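Local coordinates for CT253 (PDB 6UXC), which is a predicted chlamydial lipoprotein of unknown function, belonging to an uncharacterised sequence family and binding a sodium ion in the crystal, at residues A92-Q103 with S115-R126. Residues are numbered along the deposited sequence; the frame is centred on the assembly and turned at random.
Sequences AEFVVAAEILEQ and SASVRVRVFDIR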
ATOM      1  N   ALA A  92       6.912 -12.904  -9.978  1.00 24.73           N
ATOM      2  CA  ALA A  92       6.914 -12.657  -8.548  1.00 23.60           C
ATOM      3  C   ALA A  92       6.632 -13.951  -7.784  1.00 26.80           C
ATOM      4  O   ALA A  92       5.915 -14.854  -8.253  1.00 25.71           O
ATOM      5  CB  ALA A  92       5.886 -11.607  -8.179  1.00 26.09           C
ATOM      6  N   GLU A  93       7.220 -14.029  -6.597  1.00 26.03           N
ATOM      7  CA  GLU A  93       6.931 -15.071  -5.616  1.00 25.59           C
ATOM      8  C   GLU A  93       5.826 -14.656  -4.658  1.00 24.44           C
ATOM      9  O   GLU A  93       5.092 -15.513  -4.138  1.00 27.37           O
ATOM     10  CB  GLU A  93       8.203 -15.395  -4.827  1.00 26.90           C
ATOM     11  CG  GLU A  93       9.353 -15.885  -5.673  1.00 31.15           C
ATOM     12  CD  GLU A  93      10.687 -15.873  -4.931  1.00 44.39           C
ATOM     13  OE1 GLU A  93      10.982 -14.949  -4.122  1.00 31.68           O
ATOM     14  OE2 GLU A  93      11.453 -16.807  -5.172  1.00 48.38           O
ATOM     15  N   PHE A  94       5.705 -13.348  -4.399  1.00 24.73           N
ATOM     16  CA  PHE A  94       4.772 -12.785  -3.445  1.00 25.03           C
ATOM     17  C   PHE A  94       4.085 -11.585  -4.062  1.00 23.17           C
ATOM     18  O   PHE A  94       4.680 -10.859  -4.853  1.00 26.31           O
ATOM     19  CB  PHE A  94       5.472 -12.345  -2.156  1.00 27.53           C
ATOM     20  CG  PHE A  94       6.264 -13.450  -1.506  1.00 28.38           C
ATOM     21  CD1 PHE A  94       5.648 -14.318  -0.624  1.00 29.15           C
ATOM     22  CD2 PHE A  94       7.602 -13.630  -1.789  1.00 29.51           C
ATOM     23  CE1 PHE A  94       6.372 -15.343  -0.017  1.00 28.99           C
ATOM     24  CE2 PHE A  94       8.324 -14.659  -1.202  1.00 31.95           C
ATOM     25  CZ  PHE A  94       7.698 -15.513  -0.313  1.00 30.09           C
ATOM     26  N   VAL A  95       2.818 -11.431  -3.712  1.00 23.14           N
ATOM     27  CA  VAL A  95       1.982 -10.342  -4.183  1.00 23.06           C
ATOM     28  C   VAL A  95       1.613  -9.497  -2.980  1.00 24.83           C
ATOM     29  O   VAL A  95       1.073 -10.014  -1.985  1.00 24.89           O
ATOM     30  CB  VAL A  95       0.715 -10.873  -4.871  1.00 22.16           C
ATOM     31  CG1 VAL A  95      -0.208  -9.708  -5.319  1.00 25.50           C
ATOM     32  CG2 VAL A  95       1.073 -11.744  -6.022  1.00 25.38           C
ATOM     33  N   VAL A  96       1.889  -8.201  -3.090  1.00 22.08           N
ATOM     34  CA  VAL A  96       1.553  -7.226  -2.064  1.00 23.79           C
ATOM     35  C   VAL A  96       0.266  -6.512  -2.462  1.00 23.66           C
ATOM     36  O   VAL A  96       0.200  -5.885  -3.529  1.00 25.21           O
ATOM     37  CB  VAL A  96       2.688  -6.215  -1.877  1.00 21.75           C
ATOM     38  CG1 VAL A  96       2.273  -5.192  -0.838  1.00 29.58           C
ATOM     39  CG2 VAL A  96       3.936  -6.901  -1.469  1.00 25.90           C
ATOM     40  N   ALA A  97      -0.758  -6.628  -1.612  1.00 22.03           N
ATOM     41  CA  ALA A  97      -2.092  -6.099  -1.876  1.00 21.57           C
ATOM     42  C   ALA A  97      -2.482  -5.206  -0.704  1.00 27.85           C
ATOM     43  O   ALA A  97      -2.900  -5.694   0.348  1.00 27.78           O
ATOM     44  CB  ALA A  97      -3.098  -7.244  -2.068  1.00 25.19           C
ATOM     45  N   ALA A  98      -2.351  -3.895  -0.891  1.00 23.70           N
ATOM     46  CA  ALA A  98      -2.664  -2.925   0.156  1.00 26.09           C
ATOM     47  C   ALA A  98      -3.932  -2.172  -0.215  1.00 24.81           C
ATOM     48  O   ALA A  98      -4.049  -1.654  -1.337  1.00 25.29           O
ATOM     49  CB  ALA A  98      -1.510  -1.949   0.348  1.00 23.99           C
ATOM     50  N   GLU A  99      -4.875  -2.109   0.723  1.00 23.28           N
ATOM     51  CA  GLU A  99      -6.138  -1.407   0.555  1.00 23.50           C
ATOM     52  C   GLU A  99      -6.252  -0.280   1.572  1.00 28.37           C
ATOM     53  O   GLU A  99      -6.115  -0.516   2.775  1.00 28.20           O
ATOM     54  CB  GLU A  99      -7.332  -2.350   0.770  1.00 25.68           C
ATOM     55  CG  GLU A  99      -8.668  -1.655   0.634  1.00 25.64           C
ATOM     56  CD  GLU A  99      -9.870  -2.572   0.742  1.00 32.85           C
ATOM     57  OE1 GLU A  99      -9.711  -3.800   0.948  1.00 31.54           O
ATOM     58  OE2 GLU A  99     -10.993  -2.045   0.607  1.00 29.19           O
ATOM     59  N   ILE A 100      -6.501   0.932   1.089  1.00 24.55           N
ATOM     60  CA  ILE A 100      -6.854   2.031   1.980  1.00 26.57           C
ATOM     61  C   ILE A 100      -8.275   1.804   2.457  1.00 25.69           C
ATOM     62  O   ILE A 100      -9.215   1.820   1.652  1.00 26.70           O
ATOM     63  CB  ILE A 100      -6.741   3.382   1.277  1.00 24.90           C
ATOM     64  CG1 ILE A 100      -5.313   3.681   0.812  1.00 27.45           C
ATOM     65  CG2 ILE A 100      -7.197   4.521   2.221  1.00 27.95           C
ATOM     66  CD1 ILE A 100      -5.265   4.888  -0.136  1.00 28.43           C
ATOM     67  N   LEU A 101      -8.445   1.621   3.760  1.00 28.10           N
ATOM     68  CA  LEU A 101      -9.804   1.449   4.258  1.00 29.81           C
ATOM     69  C   LEU A 101     -10.487   2.800   4.474  1.00 29.54           C
ATOM     70  O   LEU A 101     -11.695   2.952   4.207  1.00 33.36           O
ATOM     71  CB  LEU A 101      -9.787   0.623   5.549  1.00 30.97           C
ATOM     72  CG  LEU A 101      -9.188  -0.782   5.463  1.00 34.71           C
ATOM     73  CD1 LEU A 101      -9.219  -1.435   6.842  1.00 34.87           C
ATOM     74  CD2 LEU A 101      -9.917  -1.651   4.452  1.00 36.55           C
ATOM     75  N   GLU A 102      -9.741   3.782   4.974  1.00 31.13           N
ATOM     76  CA  GLU A 102     -10.276   5.116   5.171  1.00 30.19           C
ATOM     77  C   GLU A 102      -9.135   6.081   5.428  1.00 34.12           C
ATOM     78  O   GLU A 102      -8.058   5.695   5.883  1.00 33.12           O
ATOM     79  CB  GLU A 102     -11.276   5.151   6.339  1.00 42.02           C
ATOM     80  CG  GLU A 102     -10.621   5.210   7.708  1.00 58.45           C
ATOM     81  CD  GLU A 102     -11.619   5.243   8.863  1.00 62.38           C
ATOM     82  OE1 GLU A 102     -12.834   5.393   8.628  1.00 52.46           O
ATOM     83  OE2 GLU A 102     -11.169   5.118  10.016  1.00 64.87           O
ATOM     84  N   GLN A 103      -9.377   7.332   5.087  1.00 30.90           N
ATOM     85  CA  GLN A 103      -8.613   8.446   5.622  1.00 32.38           C
ATOM     86  C   GLN A 103      -9.625   9.468   6.101  1.00 35.98           C
ATOM     87  O   GLN A 103     -10.510   9.866   5.336  1.00 36.89           O
ATOM     88  CB  GLN A 103      -7.666   9.057   4.578  1.00 34.37           C
ATOM     89  CG  GLN A 103      -7.044  10.348   5.079  1.00 30.09           C
ATOM     90  CD  GLN A 103      -5.803  10.755   4.298  1.00 34.79           C
ATOM     91  OE1 GLN A 103      -4.731  10.150   4.449  1.00 36.11           O
ATOM     92  NE2 GLN A 103      -5.930  11.792   3.494  1.00 34.52           N
ATOM     93  N   SER A 115      -6.191  10.728  10.160  1.00 37.02           N
ATOM     94  CA  SER A 115      -5.742   9.355  10.306  1.00 35.26           C
ATOM     95  C   SER A 115      -6.078   8.578   9.050  1.00 36.33           C
ATOM     96  O   SER A 115      -6.986   8.936   8.293  1.00 33.02           O
ATOM     97  CB  SER A 115      -6.399   8.671  11.514  1.00 37.48           C
ATOM     98  OG  SER A 115      -7.799   8.594  11.319  1.00 42.16           O
ATOM     99  N   ALA A 116      -5.352   7.477   8.860  1.00 28.96           N
ATOM    100  CA  ALA A 116      -5.601   6.565   7.762  1.00 30.63           C
ATOM    101  C   ALA A 116      -5.380   5.138   8.235  1.00 31.63           C
ATOM    102  O   ALA A 116      -4.600   4.877   9.155  1.00 34.86           O
ATOM    103  CB  ALA A 116      -4.717   6.847   6.547  1.00 34.18           C
ATOM    104  N   SER A 117      -6.093   4.226   7.605  1.00 27.82           N
ATOM    105  CA  SER A 117      -6.088   2.820   7.973  1.00 33.33           C
ATOM    106  C   SER A 117      -5.927   2.019   6.696  1.00 31.12           C
ATOM    107  O   SER A 117      -6.644   2.268   5.721  1.00 32.41           O
ATOM    108  CB  SER A 117      -7.391   2.446   8.694  1.00 41.68           C
ATOM    109  OG  SER A 117      -7.423   1.085   9.056  1.00 54.68           O
ATOM    110  N   VAL A 118      -5.002   1.058   6.695  1.00 29.41           N
ATOM    111  CA  VAL A 118      -4.698   0.271   5.499  1.00 28.76           C
ATOM    112  C   VAL A 118      -4.705  -1.213   5.845  1.00 32.39           C
ATOM    113  O   VAL A 118      -4.017  -1.636   6.785  1.00 33.45           O
ATOM    114  CB  VAL A 118      -3.334   0.653   4.898  1.00 30.42           C
ATOM    115  CG1 VAL A 118      -2.952  -0.314   3.766  1.00 29.73           C
ATOM    116  CG2 VAL A 118      -3.358   2.091   4.431  1.00 28.75           C
ATOM    117  N   ARG A 119      -5.454  -2.011   5.070  1.00 27.34           N
ATOM    118  CA  ARG A 119      -5.354  -3.463   5.174  1.00 28.68           C
ATOM    119  C   ARG A 119      -4.263  -3.954   4.226  1.00 26.17           C
ATOM    120  O   ARG A 119      -4.351  -3.775   3.002  1.00 27.59           O
ATOM    121  CB  ARG A 119      -6.663  -4.195   4.884  1.00 27.44           C
ATOM    122  CG  ARG A 119      -6.491  -5.698   5.099  1.00 32.05           C
ATOM    123  CD  ARG A 119      -7.750  -6.487   4.807  1.00 38.52           C
ATOM    124  NE  ARG A 119      -8.839  -6.101   5.670  1.00 50.61           N
ATOM    125  CZ  ARG A 119      -9.947  -5.486   5.275  1.00 49.66           C
ATOM    126  NH1 ARG A 119     -10.159  -5.171   4.006  1.00 48.22           N
ATOM    127  NH2 ARG A 119     -10.859  -5.188   6.178  1.00 43.72           N
ATOM    128  N   VAL A 120      -3.218  -4.533   4.801  1.00 26.33           N
ATOM    129  CA  VAL A 120      -2.107  -5.090   4.046  1.00 26.53           C
ATOM    130  C   VAL A 120      -2.289  -6.595   3.978  1.00 25.17           C
ATOM    131  O   VAL A 120      -2.492  -7.247   5.007  1.00 26.82           O
ATOM    132  CB  VAL A 120      -0.756  -4.735   4.690  1.00 28.26           C
ATOM    133  CG1 VAL A 120       0.382  -5.302   3.861  1.00 29.16           C
ATOM    134  CG2 VAL A 120      -0.591  -3.211   4.835  1.00 29.51           C
ATOM    135  N   ARG A 121      -2.204  -7.142   2.769  1.00 23.72           N
ATOM    136  CA  ARG A 121      -2.159  -8.564   2.521  1.00 24.79           C
ATOM    137  C   ARG A 121      -0.906  -8.910   1.733  1.00 24.70           C
ATOM    138  O   ARG A 121      -0.484  -8.156   0.858  1.00 24.58           O
ATOM    139  CB  ARG A 121      -3.376  -9.023   1.740  1.00 25.88           C
ATOM    140  CG  ARG A 121      -4.618  -9.052   2.546  1.00 25.43           C
ATOM    141  CD  ARG A 121      -5.800  -9.286   1.671  1.00 26.59           C
ATOM    142  NE  ARG A 121      -6.975  -9.639   2.449  1.00 28.40           N
ATOM    143  CZ  ARG A 121      -8.117 -10.042   1.916  1.00 27.77           C
ATOM    144  NH1 ARG A 121      -8.244 -10.083   0.597  1.00 27.86           N
ATOM    145  NH2 ARG A 121      -9.117 -10.415   2.704  1.00 31.02           N
ATOM    146  N   VAL A 122      -0.324 -10.067   2.032  1.00 24.87           N
ATOM    147  CA  VAL A 122       0.712 -10.644   1.181  1.00 25.34           C
ATOM    148  C   VAL A 122       0.275 -12.051   0.826  1.00 26.63           C
ATOM    149  O   VAL A 122      -0.116 -12.824   1.706  1.00 27.83           O
ATOM    150  CB  VAL A 122       2.086 -10.672   1.872  1.00 27.87           C
ATOM    151  CG1 VAL A 122       3.112 -11.274   0.928  1.00 25.43           C
ATOM    152  CG2 VAL A 122       2.491  -9.288   2.276  1.00 27.16           C
ATOM    153  N   PHE A 123       0.372 -12.382  -0.449  1.00 23.73           N
ATOM    154  CA  PHE A 123       0.041 -13.706  -0.953  1.00 26.98           C
ATOM    155  C   PHE A 123       1.307 -14.363  -1.471  1.00 29.38           C
ATOM    156  O   PHE A 123       2.131 -13.699  -2.104  1.00 28.12           O
ATOM    157  CB  PHE A 123      -0.952 -13.647  -2.098  1.00 25.28           C
ATOM    158  CG  PHE A 123      -2.336 -13.159  -1.716  1.00 23.85           C
ATOM    159  CD1 PHE A 123      -2.582 -11.818  -1.486  1.00 24.34           C
ATOM    160  CD2 PHE A 123      -3.371 -14.075  -1.563  1.00 25.91           C
ATOM    161  CE1 PHE A 123      -3.857 -11.396  -1.137  1.00 29.33           C
ATOM    162  CE2 PHE A 123      -4.627 -13.663  -1.230  1.00 27.38           C
ATOM    163  CZ  PHE A 123      -4.874 -12.320  -1.014  1.00 27.98           C
ATOM    164  N   ASP A 124       1.432 -15.666  -1.240  1.00 29.05           N
ATOM    165  CA  ASP A 124       2.503 -16.487  -1.790  1.00 26.36           C
ATOM    166  C   ASP A 124       1.969 -17.135  -3.055  1.00 31.77           C
ATOM    167  O   ASP A 124       0.981 -17.866  -2.989  1.00 29.37           O
ATOM    168  CB  ASP A 124       2.907 -17.556  -0.778  1.00 27.86           C
ATOM    169  CG  ASP A 124       4.139 -18.327  -1.169  1.00 34.74           C
ATOM    170  OD1 ASP A 124       4.579 -18.302  -2.341  1.00 30.84           O
ATOM    171  OD2 ASP A 124       4.666 -19.014  -0.249  1.00 37.18           O
ATOM    172  N   ILE A 125       2.596 -16.869  -4.200  1.00 28.40           N
ATOM    173  CA  ILE A 125       2.118 -17.459  -5.447  1.00 27.91           C
ATOM    174  C   ILE A 125       3.140 -18.433  -6.044  1.00 28.44           C
ATOM    175  O   ILE A 125       3.086 -18.760  -7.241  1.00 30.81           O
ATOM    176  CB  ILE A 125       1.673 -16.373  -6.449  1.00 27.06           C
ATOM    177  CG1 ILE A 125       2.822 -15.455  -6.852  1.00 27.24           C
ATOM    178  CG2 ILE A 125       0.513 -15.533  -5.865  1.00 27.39           C
ATOM    179  CD1 ILE A 125       2.510 -14.608  -8.064  1.00 31.11           C
ATOM    180  N   ARG A 126       4.048 -18.959  -5.220  1.00 28.38           N
ATOM    181  CA  ARG A 126       4.950 -19.993  -5.677  1.00 30.31           C
ATOM    182  C   ARG A 126       4.237 -21.334  -5.810  1.00 38.49           C
ATOM    183  O   ARG A 126       3.166 -21.569  -5.244  1.00 35.24           O
ATOM    184  CB  ARG A 126       6.119 -20.120  -4.702  1.00 34.19           C
ATOM    185  CG  ARG A 126       6.941 -18.830  -4.658  1.00 33.59           C
ATOM    186  CD  ARG A 126       8.081 -18.946  -3.646  1.00 36.74           C
ATOM    187  NE  ARG A 126       7.519 -18.883  -2.313  1.00 35.77           N
ATOM    188  CZ  ARG A 126       8.212 -18.955  -1.187  1.00 44.21           C
ATOM    189  NH1 ARG A 126       9.529 -19.124  -1.210  1.00 45.95           N
ATOM    190  NH2 ARG A 126       7.571 -18.868  -0.033  1.00 41.52           N
TER
HETATM  191  O   HOH W   1      -5.433  -5.746   1.504  1.00 26.47           O
HETATM  192  O   HOH W   2      -8.157  -5.890   1.514  1.00 30.85           O
HETATM  193  O   HOH W   3      -8.329   6.134  10.102  1.00 45.26           O
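F94 and R126 meet near one end of a long antiparallel β-hairpin, whose strands 94-105 and 113-124 lie inside a mixed five-stranded sheet, and they illustrate how a salt bridge sets the position of a guanidinium against which a ring packs. The corner atom CZ of the F94 ring approaches one face of the R126 guanidinium, 3.4 Å from NH2, the two planes inclined by 51°. That guanidinium is held by D124, which it grips side-on: NE reaches OD1 at 3.0 Å and NH2 reaches OD2 at 2.9 Å. R126 N also donates to OD1, from the opposite face of the carboxylate, closing an Asx turn as the strand ends. The R126 chain bends at chi3 (-73°), its CG and CD packing on CB of E93, while the E93 carboxylate turns to the backbone of V20.

Further along, E99, L101 and R119 gather around a classic β-bulge, where L101 and E102 both oppose S117. L101 N donates to S117 O at 2.7 Å, and S117 N to E102 O. L101 lays CD2 over one face of the R119 guanidinium, 3.6 Å from NH1; at the edge E99 OE1 makes a long salt bridge to NH1, at 3.4 Å, supplemented by a water. R29 holds the other carboxylate oxygen of E99.

Between these ends the hairpin is regular. V96, A98, I100, V118 and V122 share a face on which helices 41-55 and 165-184 pack, whereas V95, A97 and F123 line the other, where F74 meets the F123 ring edge-to-face. A water there donates to both A97 O and R119 O, the latter at 2.7 Å.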